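Local coordinates for dihydrodipicolinate synthase (Aquifex aeolicus, PDB 2EHH), which probably catalyses the condensation of pyruvate with aspartate-beta-semialdehyde to 4-hydroxy-tetrahydrodipicolinate, a step of lysine biosynthesis, at residues Gly16-Glu21 and Glu56-Phe61; Ile6-Thr11 and Ala37-Gly42; Ala74-Asn79 and His86-Ala91. One frame throughout, in Å; residues are numbered along the deposited sequence.

Interaction 1. Residues Gly16-Glu21 and Glu56-Phe61; sequences GEVDYE and EKVIEF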
loop_
_atom_site.group_PDB
_atom_site.type_symbol
_atom_site.label_atom_id
_atom_site.label_comp_id
_atom_site.label_asym_id
_atom_site.label_seq_id
_atom_site.Cartn_x
_atom_site.Cartn_y
_atom_site.Cartn_z
ATOM N N GLY A 16 8.038 -34.065 -16.895
ATOM C CA GLY A 16 6.836 -33.779 -16.130
ATOM C C GLY A 16 6.773 -34.491 -14.787
ATOM O O GLY A 16 5.729 -34.524 -14.136
ATOM N N GLU A 17 7.896 -35.055 -14.360
ATOM C CA GLU A 17 7.944 -35.772 -13.092
ATOM C C GLU A 17 9.084 -35.208 -12.248
ATOM O O GLU A 17 9.978 -34.544 -12.773
ATOM C CB GLU A 17 8.182 -37.263 -13.354
ATOM C CG GLU A 17 7.673 -38.191 -12.260
ATOM C CD GLU A 17 6.165 -38.410 -12.321
ATOM O OE1 GLU A 17 5.602 -38.966 -11.353
ATOM O OE2 GLU A 17 5.543 -38.036 -13.338
ATOM N N VAL A 18 9.052 -35.453 -10.942
ATOM C CA VAL A 18 10.126 -34.978 -10.081
ATOM C C VAL A 18 11.410 -35.689 -10.510
ATOM O O VAL A 18 11.434 -36.916 -10.617
ATOM C CB VAL A 18 9.850 -35.296 -8.597
ATOM C CG1 VAL A 18 11.089 -34.996 -7.763
ATOM C CG2 VAL A 18 8.668 -34.478 -8.101
ATOM N N ASP A 19 12.461 -34.910 -10.757
ATOM C CA ASP A 19 13.763 -35.432 -11.186
ATOM C C ASP A 19 14.604 -35.793 -9.957
ATOM O O ASP A 19 15.406 -34.987 -9.482
ATOM C CB ASP A 19 14.484 -34.369 -12.020
ATOM C CG ASP A 19 15.758 -34.884 -12.666
ATOM O OD1 ASP A 19 16.259 -35.953 -12.259
ATOM O OD2 ASP A 19 16.266 -34.202 -13.579
ATOM N N TYR A 20 14.427 -37.011 -9.456
ATOM C CA TYR A 20 15.142 -37.460 -8.270
ATOM C C TYR A 20 16.661 -37.537 -8.362
ATOM O O TYR A 20 17.347 -37.307 -7.368
ATOM C CB TYR A 20 14.559 -38.793 -7.803
ATOM C CG TYR A 20 13.186 -38.612 -7.208
ATOM C CD1 TYR A 20 13.027 -38.060 -5.937
ATOM C CD2 TYR A 20 12.041 -38.904 -7.948
ATOM C CE1 TYR A 20 11.763 -37.799 -5.419
ATOM C CE2 TYR A 20 10.773 -38.645 -7.440
ATOM C CZ TYR A 20 10.641 -38.090 -6.176
ATOM O OH TYR A 20 9.391 -37.815 -5.678
ATOM N N GLU A 21 17.204 -37.850 -9.532
ATOM C CA GLU A 21 18.655 -37.911 -9.640
ATOM C C GLU A 21 19.231 -36.502 -9.510
ATOM O O GLU A 21 20.285 -36.305 -8.907
ATOM C CB GLU A 21 19.078 -38.566 -10.960
ATOM C CG GLU A 21 18.532 -37.919 -12.209
ATOM C CD GLU A 21 18.633 -38.840 -13.416
ATOM O OE1 GLU A 21 17.939 -39.885 -13.424
ATOM O OE2 GLU A 21 19.407 -38.526 -14.349
ATOM N N GLU A 56 5.233 -35.826 -0.062
ATOM C CA GLU A 56 5.709 -36.843 0.863
ATOM C C GLU A 56 6.879 -37.650 0.310
ATOM O O GLU A 56 7.773 -38.034 1.060
ATOM C CB GLU A 56 4.555 -37.757 1.305
ATOM C CG GLU A 56 3.771 -38.435 0.211
ATOM C CD GLU A 56 2.444 -38.987 0.724
ATOM O OE1 GLU A 56 2.276 -39.101 1.960
ATOM O OE2 GLU A 56 1.570 -39.311 -0.110
ATOM N N LYS A 57 6.896 -37.874 -1.000
ATOM C CA LYS A 57 7.980 -38.630 -1.623
ATOM C C LYS A 57 9.288 -37.828 -1.603
ATOM O O LYS A 57 10.364 -38.376 -1.343
ATOM C CB LYS A 57 7.614 -38.986 -3.064
ATOM C CG LYS A 57 8.587 -39.935 -3.759
ATOM C CD LYS A 57 8.597 -41.319 -3.114
ATOM C CE LYS A 57 9.394 -42.321 -3.947
ATOM N NZ LYS A 57 10.775 -41.850 -4.265
ATOM N N VAL A 58 9.197 -36.533 -1.883
ATOM C CA VAL A 58 10.382 -35.680 -1.886
ATOM C C VAL A 58 10.961 -35.546 -0.482
ATOM O O VAL A 58 12.177 -35.599 -0.298
ATOM C CB VAL A 58 10.060 -34.276 -2.451
ATOM C CG1 VAL A 58 11.177 -33.296 -2.111
ATOM C CG2 VAL A 58 9.894 -34.365 -3.963
ATOM N N ILE A 59 10.090 -35.369 0.506
ATOM C CA ILE A 59 10.537 -35.237 1.884
ATOM C C ILE A 59 11.222 -36.533 2.320
ATOM O O ILE A 59 12.341 -36.522 2.835
ATOM C CB ILE A 59 9.350 -34.938 2.824
ATOM C CG1 ILE A 59 8.742 -33.573 2.474
ATOM C CG2 ILE A 59 9.815 -34.944 4.280
ATOM C CD1 ILE A 59 7.417 -33.285 3.179
ATOM N N GLU A 60 10.547 -37.653 2.099
ATOM C CA GLU A 60 11.089 -38.953 2.467
ATOM C C GLU A 60 12.430 -39.189 1.766
ATOM O O GLU A 60 13.387 -39.678 2.372
ATOM C CB GLU A 60 10.077 -40.037 2.100
ATOM C CG GLU A 60 10.510 -41.448 2.409
ATOM C CD GLU A 60 9.378 -42.438 2.226
ATOM O OE1 GLU A 60 8.738 -42.416 1.152
ATOM O OE2 GLU A 60 9.131 -43.236 3.155
ATOM N N PHE A 61 12.498 -38.818 0.492
ATOM C CA PHE A 61 13.717 -38.974 -0.301
ATOM C C PHE A 61 14.869 -38.111 0.226
ATOM O O PHE A 61 16.006 -38.571 0.341
ATOM C CB PHE A 61 13.442 -38.597 -1.759
ATOM C CG PHE A 61 14.661 -38.627 -2.637
ATOM C CD1 PHE A 61 15.146 -39.831 -3.135
ATOM C CD2 PHE A 61 15.336 -37.454 -2.954
ATOM C CE1 PHE A 61 16.285 -39.864 -3.939
ATOM C CE2 PHE A 61 16.475 -37.477 -3.756
ATOM C CZ PHE A 61 16.950 -38.683 -4.249
#

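Interaction 2. Residues Ile6-Thr11 and Ala37-Gly42; sequences IVALIT and AILVCG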
loop_
_atom_site.group_PDB
_atom_site.type_symbol
_atom_site.label_atom_id
_atom_site.label_comp_id
_atom_site.label_asym_id
_atom_site.label_seq_id
_atom_site.Cartn_x
_atom_site.Cartn_y
_atom_site.Cartn_z
ATOM N N ILE A 6 20.555 -21.806 5.384
ATOM C CA ILE A 6 19.547 -22.789 4.995
ATOM C C ILE A 6 19.092 -22.477 3.572
ATOM O O ILE A 6 18.751 -21.338 3.257
ATOM C CB ILE A 6 18.322 -22.723 5.935
ATOM C CG1 ILE A 6 18.770 -22.955 7.379
ATOM C CG2 ILE A 6 17.272 -23.754 5.520
ATOM C CD1 ILE A 6 17.648 -22.839 8.399
ATOM N N VAL A 7 19.083 -23.484 2.708
ATOM C CA VAL A 7 18.675 -23.256 1.330
ATOM C C VAL A 7 17.238 -23.689 1.043
ATOM O O VAL A 7 16.829 -24.793 1.394
ATOM C CB VAL A 7 19.624 -23.992 0.341
ATOM C CG1 VAL A 7 19.588 -25.496 0.599
ATOM C CG2 VAL A 7 19.217 -23.693 -1.099
ATOM N N ALA A 8 16.465 -22.794 0.432
ATOM C CA ALA A 8 15.094 -23.110 0.040
ATOM C C ALA A 8 15.358 -23.783 -1.304
ATOM O O ALA A 8 15.518 -23.126 -2.333
ATOM C CB ALA A 8 14.273 -21.825 -0.136
ATOM N N LEU A 9 15.449 -25.105 -1.275
ATOM C CA LEU A 9 15.775 -25.874 -2.468
ATOM C C LEU A 9 14.702 -25.935 -3.547
ATOM O O LEU A 9 13.522 -26.135 -3.261
ATOM C CB LEU A 9 16.153 -27.297 -2.056
ATOM C CG LEU A 9 17.084 -28.054 -2.997
ATOM C CD1 LEU A 9 18.471 -27.442 -2.927
ATOM C CD2 LEU A 9 17.142 -29.524 -2.591
ATOM N N ILE A 10 15.125 -25.755 -4.792
ATOM C CA ILE A 10 14.215 -25.848 -5.926
ATOM C C ILE A 10 13.880 -27.331 -6.070
ATOM O O ILE A 10 14.587 -28.179 -5.525
ATOM C CB ILE A 10 14.896 -25.413 -7.241
ATOM C CG1 ILE A 10 16.166 -26.244 -7.457
ATOM C CG2 ILE A 10 15.228 -23.930 -7.195
ATOM C CD1 ILE A 10 16.787 -26.090 -8.833
ATOM N N THR A 11 12.808 -27.640 -6.790
ATOM C CA THR A 11 12.433 -29.029 -7.032
ATOM C C THR A 11 12.624 -29.294 -8.524
ATOM O O THR A 11 11.852 -28.812 -9.356
ATOM C CB THR A 11 10.963 -29.311 -6.661
ATOM O OG1 THR A 11 10.756 -29.041 -5.270
ATOM C CG2 THR A 11 10.617 -30.775 -6.942
ATOM N N ALA A 37 21.379 -26.502 6.347
ATOM C CA ALA A 37 20.146 -27.258 6.221
ATOM C C ALA A 37 19.474 -27.029 4.883
ATOM O O ALA A 37 19.699 -26.016 4.221
ATOM C CB ALA A 37 19.193 -26.881 7.348
ATOM N N ILE A 38 18.638 -27.981 4.494
ATOM C CA ILE A 38 17.917 -27.880 3.242
ATOM C C ILE A 38 16.426 -27.889 3.523
ATOM O O ILE A 38 15.932 -28.706 4.302
ATOM C CB ILE A 38 18.243 -29.056 2.292
ATOM C CG1 ILE A 38 19.729 -29.044 1.936
ATOM C CG2 ILE A 38 17.410 -28.949 1.021
ATOM C CD1 ILE A 38 20.144 -30.176 1.027
ATOM N N LEU A 39 15.723 -26.947 2.909
ATOM C CA LEU A 39 14.278 -26.856 3.035
ATOM C C LEU A 39 13.732 -27.391 1.725
ATOM O O LEU A 39 14.002 -26.827 0.663
ATOM C CB LEU A 39 13.831 -25.401 3.205
ATOM C CG LEU A 39 12.363 -25.117 2.868
ATOM C CD1 LEU A 39 11.456 -25.825 3.858
ATOM C CD2 LEU A 39 12.110 -23.614 2.886
ATOM N N VAL A 40 12.986 -28.489 1.790
ATOM C CA VAL A 40 12.408 -29.061 0.582
ATOM C C VAL A 40 10.899 -28.838 0.559
ATOM O O VAL A 40 10.252 -28.785 1.603
ATOM C CB VAL A 40 12.701 -30.577 0.478
ATOM C CG1 VAL A 40 14.194 -30.801 0.320
ATOM C CG2 VAL A 40 12.190 -31.296 1.717
ATOM N N CYS A 41 10.351 -28.686 -0.641
ATOM C CA CYS A 41 8.921 -28.471 -0.816
ATOM C C CYS A 41 8.432 -27.138 -0.285
ATOM O O CYS A 41 7.321 -27.043 0.233
ATOM C CB CYS A 41 8.135 -29.603 -0.165
ATOM S SG CYS A 41 8.513 -31.177 -0.908
ATOM N N GLY A 42 9.270 -26.116 -0.410
ATOM C CA GLY A 42 8.877 -24.789 0.020
ATOM C C GLY A 42 8.387 -24.045 -1.211
ATOM O O GLY A 42 8.213 -24.646 -2.277
HETATM O O HOH W 1 12.082 -28.642 -2.946
HETATM O O HOH W 2 11.952 -25.679 -1.067
#

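Interaction 3. Residues Ala74-Asn79 and His86-Ala91; sequences AGTGGN and HLTAHA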
loop_
_atom_site.group_PDB
_atom_site.type_symbol
_atom_site.label_atom_id
_atom_site.label_comp_id
_atom_site.label_asym_id
_atom_site.label_seq_id
_atom_site.Cartn_x
_atom_site.Cartn_y
_atom_site.Cartn_z
ATOM N N ALA A 74 11.075 -29.755 6.156
ATOM C CA ALA A 74 10.043 -30.005 5.166
ATOM C C ALA A 74 8.936 -28.958 5.159
ATOM O O ALA A 74 8.428 -28.570 6.212
ATOM C CB ALA A 74 9.440 -31.384 5.388
ATOM N N GLY A 75 8.578 -28.502 3.962
ATOM C CA GLY A 75 7.496 -27.547 3.830
ATOM C C GLY A 75 6.257 -28.414 3.923
ATOM O O GLY A 75 6.028 -29.256 3.053
ATOM N N THR A 76 5.458 -28.222 4.967
ATOM C CA THR A 76 4.278 -29.050 5.169
ATOM C C THR A 76 2.960 -28.302 5.322
ATOM O O THR A 76 1.934 -28.917 5.599
ATOM C CB THR A 76 4.453 -29.924 6.424
ATOM O OG1 THR A 76 4.550 -29.079 7.577
ATOM C CG2 THR A 76 5.712 -30.762 6.319
ATOM N N GLY A 77 2.970 -26.989 5.147
ATOM C CA GLY A 77 1.734 -26.250 5.316
ATOM C C GLY A 77 1.008 -25.855 4.049
ATOM O O GLY A 77 1.525 -25.989 2.946
ATOM N N GLY A 78 -0.216 -25.371 4.230
ATOM C CA GLY A 78 -1.046 -24.920 3.130
ATOM C C GLY A 78 -2.049 -24.002 3.790
ATOM O O GLY A 78 -1.724 -23.391 4.805
ATOM N N ASN A 79 -3.257 -23.886 3.249
ATOM C CA ASN A 79 -4.240 -23.031 3.898
ATOM C C ASN A 79 -5.400 -23.840 4.466
ATOM O O ASN A 79 -6.477 -23.307 4.722
ATOM C CB ASN A 79 -4.747 -21.938 2.945
ATOM C CG ASN A 79 -5.385 -22.492 1.691
ATOM O OD1 ASN A 79 -5.457 -23.705 1.492
ATOM N ND2 ASN A 79 -5.854 -21.594 0.830
ATOM N N HIS A 86 -1.755 -33.562 8.616
ATOM C CA HIS A 86 -1.358 -34.822 8.002
ATOM C C HIS A 86 0.031 -34.783 7.380
ATOM O O HIS A 86 0.837 -35.683 7.601
ATOM C CB HIS A 86 -2.382 -35.257 6.950
ATOM C CG HIS A 86 -3.599 -35.910 7.531
ATOM N ND1 HIS A 86 -4.445 -36.707 6.787
ATOM C CD2 HIS A 86 -4.113 -35.889 8.784
ATOM C CE1 HIS A 86 -5.423 -37.150 7.556
ATOM N NE2 HIS A 86 -5.245 -36.667 8.775
ATOM N N LEU A 87 0.320 -33.740 6.610
ATOM C CA LEU A 87 1.624 -33.628 5.971
ATOM C C LEU A 87 2.734 -33.431 7.000
ATOM O O LEU A 87 3.839 -33.942 6.839
ATOM C CB LEU A 87 1.626 -32.472 4.965
ATOM C CG LEU A 87 2.840 -32.393 4.038
ATOM C CD1 LEU A 87 3.077 -33.742 3.370
ATOM C CD2 LEU A 87 2.611 -31.312 2.990
ATOM N N THR A 88 2.440 -32.689 8.062
ATOM C CA THR A 88 3.436 -32.458 9.094
ATOM C C THR A 88 3.678 -33.777 9.839
ATOM O O THR A 88 4.803 -34.079 10.241
ATOM C CB THR A 88 2.974 -31.364 10.073
ATOM O OG1 THR A 88 2.749 -30.146 9.346
ATOM C CG2 THR A 88 4.034 -31.108 11.128
ATOM N N ALA A 89 2.619 -34.565 10.002
ATOM C CA ALA A 89 2.733 -35.861 10.670
ATOM C C ALA A 89 3.667 -36.743 9.846
ATOM O O ALA A 89 4.530 -37.438 10.391
ATOM C CB ALA A 89 1.360 -36.517 10.788
ATOM N N HIS A 90 3.489 -36.707 8.527
ATOM C CA HIS A 90 4.316 -37.487 7.612
ATOM C C HIS A 90 5.791 -37.116 7.755
ATOM O O HIS A 90 6.653 -37.991 7.864
ATOM C CB HIS A 90 3.879 -37.250 6.163
ATOM C CG HIS A 90 4.798 -37.861 5.151
ATOM N ND1 HIS A 90 4.842 -39.217 4.905
ATOM C CD2 HIS A 90 5.738 -37.303 4.351
ATOM C CE1 HIS A 90 5.769 -39.467 3.997
ATOM N NE2 HIS A 90 6.328 -38.322 3.645
ATOM N N ALA A 91 6.075 -35.817 7.743
ATOM C CA ALA A 91 7.446 -35.329 7.872
ATOM C C ALA A 91 8.077 -35.883 9.145
ATOM O O ALA A 91 9.238 -36.293 9.155
ATOM C CB ALA A 91 7.456 -33.800 7.897
#

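Interaction 1. Residues Gly16-Glu21 and Glu56-Phe61
Tyr20 and Val58 mark the closest backbone approach, their CA atoms 8.2 Å apart, so side chains have to fill the space between the two main chains. The contact lies in the outer layer of a TIM barrel: the short strand 17-18 runs through Asp19 into the first turn of helix 20-31, and this corner packs on helix 52-66. Asp19 is the N-cap of helix 20-31, its OD1 accepting from Ala22 N, which fixes the helix start next to Tyr20. The Tyr20 ring reaches across and is sandwiched. Val18 CG1 lies under one face, offset toward the rim, while Lys57 NZ sits over the opposite face, 4.4 Å from the ring centroid and 17° off the normal, a cation-pi contact. The lysine chain bends at chi2, which places CD, and at chi4 (53°), which sets NZ over the ring; the closest approach is a short 3.0 Å between Lys57 CG and Tyr20 OH. Phe61 forms a T-shaped stack with the tyrosine, the planes at 66° and the centroids 5.1 Å apart: Tyr20 turns its edge to the phenylalanine face. Val58 CG2 meets Val18 CG1 at 4.0 Å, and Leu23 of helix 20-31 also packs on Val58 and Phe61. At the heart of the stack, Tyr20 CD1 stands 3.7 Å above the Phe61 plane, over the ring centre.

Interaction 2. Residues Ile6-Thr11 and Ala37-Gly42
The peptide groups of Val7 and Leu39 meet within a ribbon of sheet whose two faces carry different side chains. Ile6, Ala8, Ala37 and Leu39 occupy one face; Val7 and Ile38 project from the other, where His30 of helix 20-31 packs on both. Between the strands, Val7 N donates to Ala37 O (3.0 Å), and Leu39 N donates to Val7 O (2.9 Å). Val7 thus straddles Ala37 and Leu39 in the alternation of parallel strands. Leu9 N then reaches Leu39 O at 3.0 Å. These are the first two strands of the TIM barrel, 4-8 and 37-40, parallel, with the axes of 6-8 and 37-40 at 21°; the Ala8 and Leu39 face looks inward, close to Thr44 and Ile203, which probably bind pyruvate. On the helix side, Val7 CG1 takes the crowded position between backbone N and carbonyl carbon (chi1 61°) and lies alongside Ile38 CG1 at 3.8 Å, the two side chains pointing the same way. Leu9 crosses Ile38 obliquely, its CD2 3.7 Å from Ile38 CG2. Inside, Ala8 CB touches Leu39 CD2. Where the strands part, two waters bridge them by donating to Leu9 O. One also donates to Thr11 OG1 and accepts from Cys41 N; the other donates to Leu39 O and accepts from Gly42 N at 2.8 Å, which leaves Leu39 O gripped by two bonds.

Interaction 3. Residues Ala74-Asn79 and His86-Ala91
Thr76 and Thr88 cross at about a right angle, hydroxyl to hydroxyl, in the first half of a beta-alpha-beta unit of the barrel, where the loop after strand 71-75 folds back against helix 81-93. Thr76 OG1 donates to Thr88 OG1 at 2.7 Å. The threonine of the helix donates in turn to Ala84 O one turn earlier, so the two hydroxyls form a short chain of hydrogen bonds that ties the loop to the helix backbone. OG1 of Thr76 stands between its backbone N and carbonyl carbon (chi1 64°), where it can meet Thr88. Thr76 CG2, anti to the carbonyl carbon, rests on Ala91 CB at 3.8 Å. From the strand, Ala74 CB lies 4.0 Å from Ala91 CB. Leu87 packs on a third side of Thr76: its CG lies 3.8 Å from Thr76 CB, and Phe52 and His55 of helix 52-66 pack against this leucine from outside the contact. Ala99 of strand 98-102 touches both threonines, within the layer between sheet and helix. The Thr76 carbonyl has no polar partner in the model; its O is covered by Leu87, with CB and CD2 each 3.6 Å from it.

How the interactions relate
The three contacts lie on consecutive beta-alpha units of one TIM barrel, their centres 13 to 15 Å apart. The segments of interactions 1 and 2 alternate along the chain, whereas interaction 3 opens after both have closed. Helix 52-66, part of interaction 1, touches both other contacts. Its Val58 and Ile59 pack on Val40 and Cys41 of interaction 2, Ile59 CD1 also lies 3.5 Å from Ala74 CB of interaction 3, and Glu56 O accepts a probable hydrogen bond from His90 NE2. In the sheet, Val40 O accepts a backbone hydrogen bond from Gly75 N, joining strands 37-40 and 71-75. Interaction 2 thus belongs to the barrel wall near the probable pyruvate site, interaction 1 lies in the outer helical layer, and interaction 3 links the two layers.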